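Local coordinates for protein intracellular serine protease (Bacillus licheniformis, PDB 4ZOQ) that is a subtilisin-family serine protease of lanthipeptide processing, which cleaves peptide bonds sequence-specifically, probably through a catalytic triad, at residues 305-310 and 326-331; 121-126 and 153-158; 43-48 and 285-290. All coordinates share one frame; numbering follows the deposited sequence.

Contact 1 (305-310 and 326-331)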
loop_
_atom_site.group_PDB
_atom_site.type_symbol
_atom_site.label_atom_id
_atom_site.label_comp_id
_atom_site.label_asym_id
_atom_site.label_seq_id
_atom_site.Cartn_x
_atom_site.Cartn_y
_atom_site.Cartn_z
ATOM N N GLN B 305 -2.243 -16.611 -10.152
ATOM C CA GLN B 305 -0.973 -17.299 -10.295
ATOM C C GLN B 305 0.116 -16.699 -9.403
ATOM O O GLN B 305 0.865 -17.434 -8.767
ATOM C CB GLN B 305 -0.521 -17.276 -11.739
ATOM C CG GLN B 305 -1.161 -18.356 -12.570
ATOM C CD GLN B 305 -0.853 -18.195 -14.044
ATOM O OE1 GLN B 305 -1.294 -17.240 -14.689
ATOM N NE2 GLN B 305 -0.030 -19.101 -14.571
ATOM N N VAL B 306 0.196 -15.372 -9.360
ATOM C CA VAL B 306 1.190 -14.699 -8.531
ATOM C C VAL B 306 0.882 -14.939 -7.060
ATOM O O VAL B 306 1.777 -15.263 -6.284
ATOM C CB VAL B 306 1.257 -13.207 -8.825
ATOM C CG1 VAL B 306 2.343 -12.565 -7.990
ATOM C CG2 VAL B 306 1.550 -13.010 -10.296
ATOM N N HIS B 307 -0.392 -14.809 -6.699
ATOM C CA HIS B 307 -0.835 -15.034 -5.327
ATOM C C HIS B 307 -0.478 -16.448 -4.893
ATOM O O HIS B 307 -0.050 -16.687 -3.748
ATOM C CB HIS B 307 -2.346 -14.805 -5.208
ATOM C CG HIS B 307 -2.860 -14.847 -3.801
ATOM N ND1 HIS B 307 -2.998 -16.021 -3.087
ATOM C CD2 HIS B 307 -3.300 -13.859 -2.985
ATOM C CE1 HIS B 307 -3.476 -15.750 -1.884
ATOM N NE2 HIS B 307 -3.662 -14.446 -1.795
ATOM N N HIS B 308 -0.643 -17.384 -5.821
ATOM C CA HIS B 308 -0.328 -18.784 -5.554
ATOM C C HIS B 308 1.167 -18.953 -5.247
ATOM O O HIS B 308 1.544 -19.645 -4.312
ATOM C CB HIS B 308 -0.744 -19.672 -6.743
ATOM C CG HIS B 308 -0.532 -21.125 -6.498
ATOM N ND1 HIS B 308 -1.407 -21.889 -5.759
ATOM C CD2 HIS B 308 0.498 -21.943 -6.825
ATOM C CE1 HIS B 308 -0.941 -23.123 -5.663
ATOM N NE2 HIS B 308 0.213 -23.182 -6.302
ATOM N N ILE B 309 2.020 -18.321 -6.041
ATOM C CA ILE B 309 3.448 -18.391 -5.793
ATOM C C ILE B 309 3.815 -17.770 -4.416
ATOM O O ILE B 309 4.583 -18.369 -3.661
ATOM C CB ILE B 309 4.212 -17.717 -6.932
ATOM C CG1 ILE B 309 4.028 -18.555 -8.192
ATOM C CG2 ILE B 309 5.694 -17.605 -6.593
ATOM C CD1 ILE B 309 4.394 -17.858 -9.460
ATOM N N LEU B 310 3.227 -16.620 -4.075
ATOM C CA LEU B 310 3.460 -15.979 -2.776
ATOM C C LEU B 310 3.061 -16.877 -1.648
ATOM O O LEU B 310 3.792 -17.028 -0.654
ATOM C CB LEU B 310 2.669 -14.668 -2.656
ATOM C CG LEU B 310 3.148 -13.566 -3.605
ATOM C CD1 LEU B 310 2.272 -12.340 -3.598
ATOM C CD2 LEU B 310 4.573 -13.183 -3.185
ATOM N N TYR B 326 -0.156 -14.526 11.430
ATOM C CA TYR B 326 0.749 -14.444 10.297
ATOM C C TYR B 326 0.079 -14.661 8.954
ATOM O O TYR B 326 0.745 -14.588 7.942
ATOM C CB TYR B 326 1.858 -15.503 10.419
ATOM C CG TYR B 326 2.658 -15.379 11.666
ATOM C CD1 TYR B 326 3.744 -14.517 11.738
ATOM C CD2 TYR B 326 2.311 -16.116 12.799
ATOM C CE1 TYR B 326 4.460 -14.408 12.885
ATOM C CE2 TYR B 326 3.019 -16.011 13.948
ATOM C CZ TYR B 326 4.088 -15.160 13.992
ATOM O OH TYR B 326 4.790 -15.046 15.156
ATOM N N GLY B 327 -1.206 -15.007 8.927
ATOM C CA GLY B 327 -1.819 -15.412 7.664
ATOM C C GLY B 327 -1.135 -16.669 7.122
ATOM O O GLY B 327 -0.773 -17.564 7.888
ATOM N N TYR B 328 -0.885 -16.725 5.821
ATOM C CA TYR B 328 -0.163 -17.862 5.237
ATOM C C TYR B 328 1.288 -17.869 5.684
ATOM O O TYR B 328 1.990 -18.840 5.451
ATOM C CB TYR B 328 -0.204 -17.830 3.709
ATOM C CG TYR B 328 -1.573 -18.032 3.126
ATOM C CD1 TYR B 328 -2.210 -19.267 3.221
ATOM C CD2 TYR B 328 -2.247 -16.994 2.500
ATOM C CE1 TYR B 328 -3.467 -19.468 2.700
ATOM C CE2 TYR B 328 -3.522 -17.183 1.975
ATOM C CZ TYR B 328 -4.125 -18.423 2.082
ATOM O OH TYR B 328 -5.386 -18.632 1.569
ATOM N N GLY B 329 1.758 -16.761 6.258
ATOM C CA GLY B 329 3.115 -16.703 6.785
ATOM C C GLY B 329 3.975 -15.575 6.224
ATOM O O GLY B 329 3.486 -14.640 5.542
ATOM N N GLU B 330 5.271 -15.661 6.493
ATOM C CA GLU B 330 6.197 -14.626 6.062
ATOM C C GLU B 330 6.661 -14.814 4.639
ATOM O O GLU B 330 7.159 -15.892 4.266
ATOM C CB GLU B 330 7.413 -14.592 6.963
ATOM C CG GLU B 330 8.398 -13.482 6.625
ATOM C CD GLU B 330 9.528 -13.467 7.626
ATOM O OE1 GLU B 330 9.377 -14.171 8.639
ATOM O OE2 GLU B 330 10.525 -12.741 7.448
ATOM N N VAL B 331 6.418 -13.785 3.834
ATOM C CA VAL B 331 6.898 -13.731 2.464
ATOM C C VAL B 331 8.422 -13.624 2.383
ATOM O O VAL B 331 9.029 -12.847 3.092
ATOM C CB VAL B 331 6.259 -12.534 1.696
ATOM C CG1 VAL B 331 6.987 -12.279 0.361
ATOM C CG2 VAL B 331 4.788 -12.805 1.470
#
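His307 and Tyr328 meet as two aromatic side chains crossing at about a right angle, with His307 CE1 4.1 Å from Tyr328 CE2. Seen from the imidazole, the phenol carbon comes in at the edge, close to the ring plane. The imidazole gets there because His307 CG is anti to the backbone N (chi1 -173°), which carries the ring from the flank of helix 303-313 across to the loop. The Tyr328 CB points toward the helix. The apolar half of the contact is a methyl-to-methyl touch, Leu310 CD2 to Val331 CG1 at 4.4 Å, made one helical turn further along from His307; it is loose, and no hydrogen bond links the two segments.

Polar interactions lie within the segments or beyond them. Residues 326-329 form a type II' beta turn closed by Gly329 N to Tyr326 O at 2.9 Å. Gly327 has the positive phi that suits glycine at the second position of such a turn, and Gly329 has backbone angles that would jam a CB against the preceding carbonyl. Tyr328 sits within this turn, with its ring beside the histidine. His307 NE2 is hydrogen-bonded to Glu222 OE1, which fixes the rotation of the imidazole and would tend to favour a proton on NE2, while Lys322 makes a cation-pi contact with the Tyr328 ring.

The contact lies toward the C-terminal end of the chain, away from the predicted catalytic residues. The loop runs along strand 221-226, an outermost strand of the sheet within this chain, through backbone hydrogen bonds of Tyr328 to Glu222 and of Gly329 and Val331 to Thr224. Leu310 and Val331 both rest on Phe223 of that strand and on Thr285 of helix 275-297, so helix 303-313 and the loop pack against both elements.

Contact 2 (121-126 and 153-158)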
loop_
_atom_site.group_PDB
_atom_site.type_symbol
_atom_site.label_atom_id
_atom_site.label_comp_id
_atom_site.label_asym_id
_atom_site.label_seq_id
_atom_site.Cartn_x
_atom_site.Cartn_y
_atom_site.Cartn_z
ATOM N N LYS B 121 -10.157 6.415 -6.185
ATOM C CA LYS B 121 -9.923 7.011 -7.488
ATOM C C LYS B 121 -8.538 6.624 -7.986
ATOM O O LYS B 121 -8.368 6.282 -9.157
ATOM C CB LYS B 121 -10.068 8.518 -7.432
ATOM C CG LYS B 121 -10.038 9.175 -8.795
ATOM C CD LYS B 121 -10.090 10.679 -8.620
ATOM C CE LYS B 121 -11.517 11.187 -8.647
ATOM N NZ LYS B 121 -11.602 12.625 -8.333
ATOM N N ALA B 122 -7.562 6.664 -7.084
ATOM C CA ALA B 122 -6.208 6.260 -7.431
ATOM C C ALA B 122 -6.160 4.774 -7.795
ATOM O O ALA B 122 -5.477 4.378 -8.750
ATOM C CB ALA B 122 -5.244 6.555 -6.287
ATOM N N MET B 123 -6.928 3.958 -7.093
ATOM C CA MET B 123 -6.934 2.541 -7.411
ATOM C C MET B 123 -7.388 2.356 -8.843
ATOM O O MET B 123 -6.738 1.667 -9.639
ATOM C CB MET B 123 -7.856 1.756 -6.464
ATOM C CG MET B 123 -7.307 1.598 -5.041
ATOM S SD MET B 123 -8.487 0.818 -3.900
ATOM C CE MET B 123 -8.576 -0.878 -4.509
ATOM N N VAL B 124 -8.490 3.009 -9.181
ATOM C CA VAL B 124 -9.075 2.816 -10.484
ATOM C C VAL B 124 -8.155 3.350 -11.568
ATOM O O VAL B 124 -7.905 2.680 -12.577
ATOM C CB VAL B 124 -10.447 3.480 -10.559
ATOM C CG1 VAL B 124 -10.964 3.415 -11.983
ATOM C CG2 VAL B 124 -11.385 2.755 -9.626
ATOM N N ASP B 125 -7.612 4.535 -11.346
ATOM C CA ASP B 125 -6.681 5.107 -12.310
ATOM C C ASP B 125 -5.490 4.195 -12.506
ATOM O O ASP B 125 -5.096 3.924 -13.641
ATOM C CB ASP B 125 -6.214 6.502 -11.874
ATOM C CG ASP B 125 -7.302 7.563 -12.031
ATOM O OD1 ASP B 125 -8.291 7.306 -12.751
ATOM O OD2 ASP B 125 -7.171 8.649 -11.435
ATOM N N ALA B 126 -4.937 3.702 -11.400
ATOM C CA ALA B 126 -3.743 2.864 -11.445
ATOM C C ALA B 126 -3.981 1.613 -12.298
ATOM O O ALA B 126 -3.100 1.194 -13.070
ATOM C CB ALA B 126 -3.303 2.481 -10.011
ATOM N N LYS B 153 -18.947 -0.477 0.596
ATOM C CA LYS B 153 -19.541 -0.972 -0.640
ATOM C C LYS B 153 -18.835 -0.366 -1.846
ATOM O O LYS B 153 -18.549 -1.048 -2.843
ATOM C CB LYS B 153 -21.029 -0.628 -0.666
ATOM C CG LYS B 153 -21.786 -1.059 -1.901
ATOM C CD LYS B 153 -23.250 -0.726 -1.730
ATOM C CE LYS B 153 -24.108 -1.271 -2.853
ATOM N NZ LYS B 153 -25.506 -0.792 -2.654
ATOM N N ALA B 154 -18.559 0.929 -1.744
ATOM C CA ALA B 154 -17.850 1.653 -2.787
ATOM C C ALA B 154 -16.451 1.107 -2.929
ATOM O O ALA B 154 -15.940 0.869 -4.032
ATOM C CB ALA B 154 -17.793 3.155 -2.453
ATOM N N TYR B 155 -15.850 0.881 -1.766
ATOM C CA TYR B 155 -14.448 0.545 -1.679
ATOM C C TYR B 155 -14.268 -0.860 -2.255
ATOM O O TYR B 155 -13.270 -1.165 -2.926
ATOM C CB TYR B 155 -14.015 0.566 -0.232
ATOM C CG TYR B 155 -12.690 1.155 -0.023
ATOM C CD1 TYR B 155 -12.449 1.964 1.079
ATOM C CD2 TYR B 155 -11.711 1.032 -0.997
ATOM C CE1 TYR B 155 -11.222 2.536 1.270
ATOM C CE2 TYR B 155 -10.486 1.604 -0.825
ATOM C CZ TYR B 155 -10.252 2.360 0.315
ATOM O OH TYR B 155 -9.042 2.970 0.536
ATOM N N GLN B 156 -15.285 -1.686 -2.031
ATOM C CA GLN B 156 -15.291 -3.052 -2.520
ATOM C C GLN B 156 -15.390 -3.079 -4.049
ATOM O O GLN B 156 -14.838 -3.970 -4.703
ATOM C CB GLN B 156 -16.441 -3.835 -1.864
ATOM C CG GLN B 156 -16.436 -5.315 -2.131
ATOM C CD GLN B 156 -15.141 -6.002 -1.663
ATOM O OE1 GLN B 156 -14.888 -6.149 -0.458
ATOM N NE2 GLN B 156 -14.324 -6.424 -2.620
ATOM N N ARG B 157 -16.048 -2.081 -4.628
ATOM C CA ARG B 157 -16.184 -2.055 -6.077
ATOM C C ARG B 157 -14.854 -1.725 -6.710
ATOM O O ARG B 157 -14.482 -2.321 -7.713
ATOM C CB ARG B 157 -17.221 -1.017 -6.500
ATOM C CG ARG B 157 -18.657 -1.391 -6.260
ATOM C CD ARG B 157 -19.570 -0.294 -6.800
ATOM N NE ARG B 157 -20.974 -0.562 -6.523
ATOM C CZ ARG B 157 -21.981 0.216 -6.914
ATOM N NH1 ARG B 157 -21.742 1.341 -7.576
ATOM N NH2 ARG B 157 -23.232 -0.129 -6.628
ATOM N N ALA B 158 -14.103 -0.834 -6.075
ATOM C CA ALA B 158 -12.751 -0.520 -6.517
ATOM C C ALA B 158 -11.876 -1.769 -6.497
ATOM O O ALA B 158 -11.140 -2.054 -7.459
ATOM C CB ALA B 158 -12.147 0.568 -5.640
#
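Met123 reaches across from helix 116-128 to touch Tyr155 and Ala158 of helix 146-164. Its CB already points at the second helix, and with CG anti to the carbonyl carbon (chi1 -73°) and an extended chi2 the chain runs out toward helix 146-164. SD then arrives at the rim of the Tyr155 ring, 3.8 Å from CE2, and is also 4.1 Å from Ala158 CB. The sulfur lies 88° off the ring normal, virtually in the ring plane, so this Met-aromatic contact is made at the edge, the two side chains crossing at about a right angle. Both helices belong to the layer that flanks one face of the central, mostly parallel sheet of the subtilisin fold; Met123 also touches Ile50 of strand 46-51. At SD the chain bends (chi3 69°), turning CE onto Ala158, where it lies 4.0 Å from Ala158 CB. Shortening the side chain to an alanine here would probably open a gap at the tyrosine edge and take the methionine's contact from the Ala158 methyl. On the outer side, Lys121 forms a salt bridge with Asp56 of the neighbouring chain, and Arg157 donates hydrogen bonds to backbone oxygens of Ile61 and Leu35 of that same chain.

Contact 3 (43-48 and 285-290)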
loop_
_atom_site.group_PDB
_atom_site.type_symbol
_atom_site.label_atom_id
_atom_site.label_comp_id
_atom_site.label_asym_id
_atom_site.label_seq_id
_atom_site.Cartn_x
_atom_site.Cartn_y
_atom_site.Cartn_z
ATOM N N PRO B 43 11.614 -2.974 -15.788
ATOM C CA PRO B 43 11.162 -1.585 -15.821
ATOM C C PRO B 43 9.719 -1.428 -16.299
ATOM O O PRO B 43 9.100 -0.461 -15.896
ATOM C CB PRO B 43 12.132 -0.927 -16.815
ATOM C CG PRO B 43 13.362 -1.735 -16.725
ATOM C CD PRO B 43 12.930 -3.145 -16.438
ATOM N N ASP B 44 9.199 -2.338 -17.121
ATOM C CA ASP B 44 7.820 -2.204 -17.637
ATOM C C ASP B 44 6.792 -2.990 -16.822
ATOM O O ASP B 44 5.645 -3.136 -17.240
ATOM C CB ASP B 44 7.734 -2.606 -19.119
ATOM C CG ASP B 44 7.975 -4.057 -19.331
ATOM O OD1 ASP B 44 8.675 -4.648 -18.495
ATOM O OD2 ASP B 44 7.493 -4.604 -20.336
ATOM N N VAL B 45 7.222 -3.553 -15.700
ATOM C CA VAL B 45 6.284 -3.942 -14.652
ATOM C C VAL B 45 6.125 -2.738 -13.722
ATOM O O VAL B 45 7.111 -2.169 -13.252
ATOM C CB VAL B 45 6.754 -5.171 -13.849
ATOM C CG1 VAL B 45 6.004 -5.274 -12.520
ATOM C CG2 VAL B 45 6.644 -6.434 -14.688
ATOM N N LYS B 46 4.892 -2.312 -13.489
ATOM C CA LYS B 46 4.676 -1.058 -12.758
ATOM C C LYS B 46 3.928 -1.308 -11.442
ATOM O O LYS B 46 2.885 -1.989 -11.415
ATOM C CB LYS B 46 3.885 -0.048 -13.622
ATOM C CG LYS B 46 4.634 0.438 -14.855
ATOM C CD LYS B 46 3.928 1.608 -15.542
ATOM C CE LYS B 46 2.653 1.180 -16.251
ATOM N NZ LYS B 46 1.955 2.397 -16.787
ATOM N N VAL B 47 4.461 -0.747 -10.364
ATOM C CA VAL B 47 3.838 -0.818 -9.047
ATOM C C VAL B 47 3.297 0.560 -8.693
ATOM O O VAL B 47 4.038 1.547 -8.690
ATOM C CB VAL B 47 4.837 -1.302 -7.957
ATOM C CG1 VAL B 47 4.209 -1.267 -6.574
ATOM C CG2 VAL B 47 5.371 -2.707 -8.289
ATOM N N ALA B 48 1.997 0.630 -8.428
ATOM C CA ALA B 48 1.362 1.884 -8.051
ATOM C C ALA B 48 1.523 2.134 -6.551
ATOM O O ALA B 48 1.221 1.282 -5.725
ATOM C CB ALA B 48 -0.087 1.881 -8.438
ATOM N N THR B 285 7.903 -8.079 -3.901
ATOM C CA THR B 285 8.075 -9.491 -4.223
ATOM C C THR B 285 7.126 -9.908 -5.357
ATOM O O THR B 285 7.521 -10.649 -6.268
ATOM C CB THR B 285 7.823 -10.405 -3.008
ATOM O OG1 THR B 285 8.689 -10.032 -1.920
ATOM C CG2 THR B 285 8.087 -11.874 -3.395
ATOM N N ALA B 286 5.891 -9.411 -5.325
ATOM C CA ALA B 286 4.938 -9.715 -6.396
ATOM C C ALA B 286 5.439 -9.222 -7.756
ATOM O O ALA B 286 5.335 -9.930 -8.768
ATOM C CB ALA B 286 3.586 -9.112 -6.094
ATOM N N ALA B 287 5.972 -8.001 -7.770
ATOM C CA ALA B 287 6.546 -7.423 -8.986
ATOM C C ALA B 287 7.717 -8.288 -9.462
ATOM O O ALA B 287 7.914 -8.468 -10.664
ATOM C CB ALA B 287 6.988 -5.980 -8.752
ATOM N N LEU B 288 8.471 -8.852 -8.528
ATOM C CA LEU B 288 9.558 -9.736 -8.945
ATOM C C LEU B 288 9.042 -11.004 -9.640
ATOM O O LEU B 288 9.599 -11.419 -10.659
ATOM C CB LEU B 288 10.445 -10.119 -7.758
ATOM C CG LEU B 288 11.498 -9.114 -7.309
ATOM C CD1 LEU B 288 12.440 -9.793 -6.297
ATOM C CD2 LEU B 288 12.275 -8.582 -8.527
ATOM N N VAL B 289 7.982 -11.606 -9.088
ATOM C CA VAL B 289 7.401 -12.824 -9.646
ATOM C C VAL B 289 6.822 -12.536 -11.028
ATOM O O VAL B 289 7.070 -13.289 -11.976
ATOM C CB VAL B 289 6.318 -13.402 -8.734
ATOM C CG1 VAL B 289 5.478 -14.444 -9.478
ATOM C CG2 VAL B 289 6.956 -14.007 -7.502
ATOM N N ILE B 290 6.089 -11.430 -11.151
ATOM C CA ILE B 290 5.547 -11.055 -12.439
ATOM C C ILE B 290 6.687 -10.880 -13.460
ATOM O O ILE B 290 6.602 -11.392 -14.577
ATOM C CB ILE B 290 4.696 -9.759 -12.353
ATOM C CG1 ILE B 290 3.393 -10.023 -11.591
ATOM C CG2 ILE B 290 4.371 -9.238 -13.762
ATOM C CD1 ILE B 290 2.686 -8.809 -11.100
#
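Val45, Val47, Ala287 and Ile290 meet entirely through methyl groups, all four side chains being buried. The Ala287 methyl has two valine partners: Val47 CG2 at 3.7 Å and Val45 CG1 at 4.0 Å. Two residues apart on an extended chain, the valines turn the same way, and their CB atoms point at the helix. Val45 forks: with CG1 anti to the backbone N (chi1 162°) that branch reaches Ala287, while CG2 goes to Ile290. There Val45 CG2 lies 3.7 Å from Ile290 CG2, the methyl branch of the isoleucine, one helical turn beyond Ala287. The small alanine is consistent with a close approach, Ala287 CA being 6.7 Å from Val45 CA.

In the subtilisin fold this is the helix that carries the nucleophilic serine in its first turn, here the predicted Ser276, packed on the face of the sheet opposite to helix 116-128. The strand it covers, 46-51, ends at the predicted charge-relay residue Asp51, whose side chain is about 10 Å from that of Val47.

Hydrogen bonds do not cross the contact. Backbone bonds join Val45 to Thr102, and strand residue Val47 to Thr102 and Thr104, on one flank, and Ala48 to Val133 and Asn135 on the other. On the helix, the carbonyl oxygen of Ala287 takes a hydrogen bond from Ser291 OG.

Contacts 2 and 3 are buried, and helices 116-128 and 275-297 lie on opposite faces of strand 46-51: Ala126 CB touches Ala48 CB at 3.6 Å, whereas helix 275-297 takes the valine side. Contact 1 is only partly buried, at the edge of the sheet, yet it continues the layer of contact 3, since helix 303-313 packs on helix 275-297 with Val306 CG2 3.7 Å from Ile290 CG1. Contacts 1 and 2 do not touch, their centres about 23 Å apart. Chemistry follows place: methyl groups alone in contact 3, sulfur against an aromatic edge in contact 2, and in contact 1 a polar imidazole beside a phenol ring, both with a methyl contact beside.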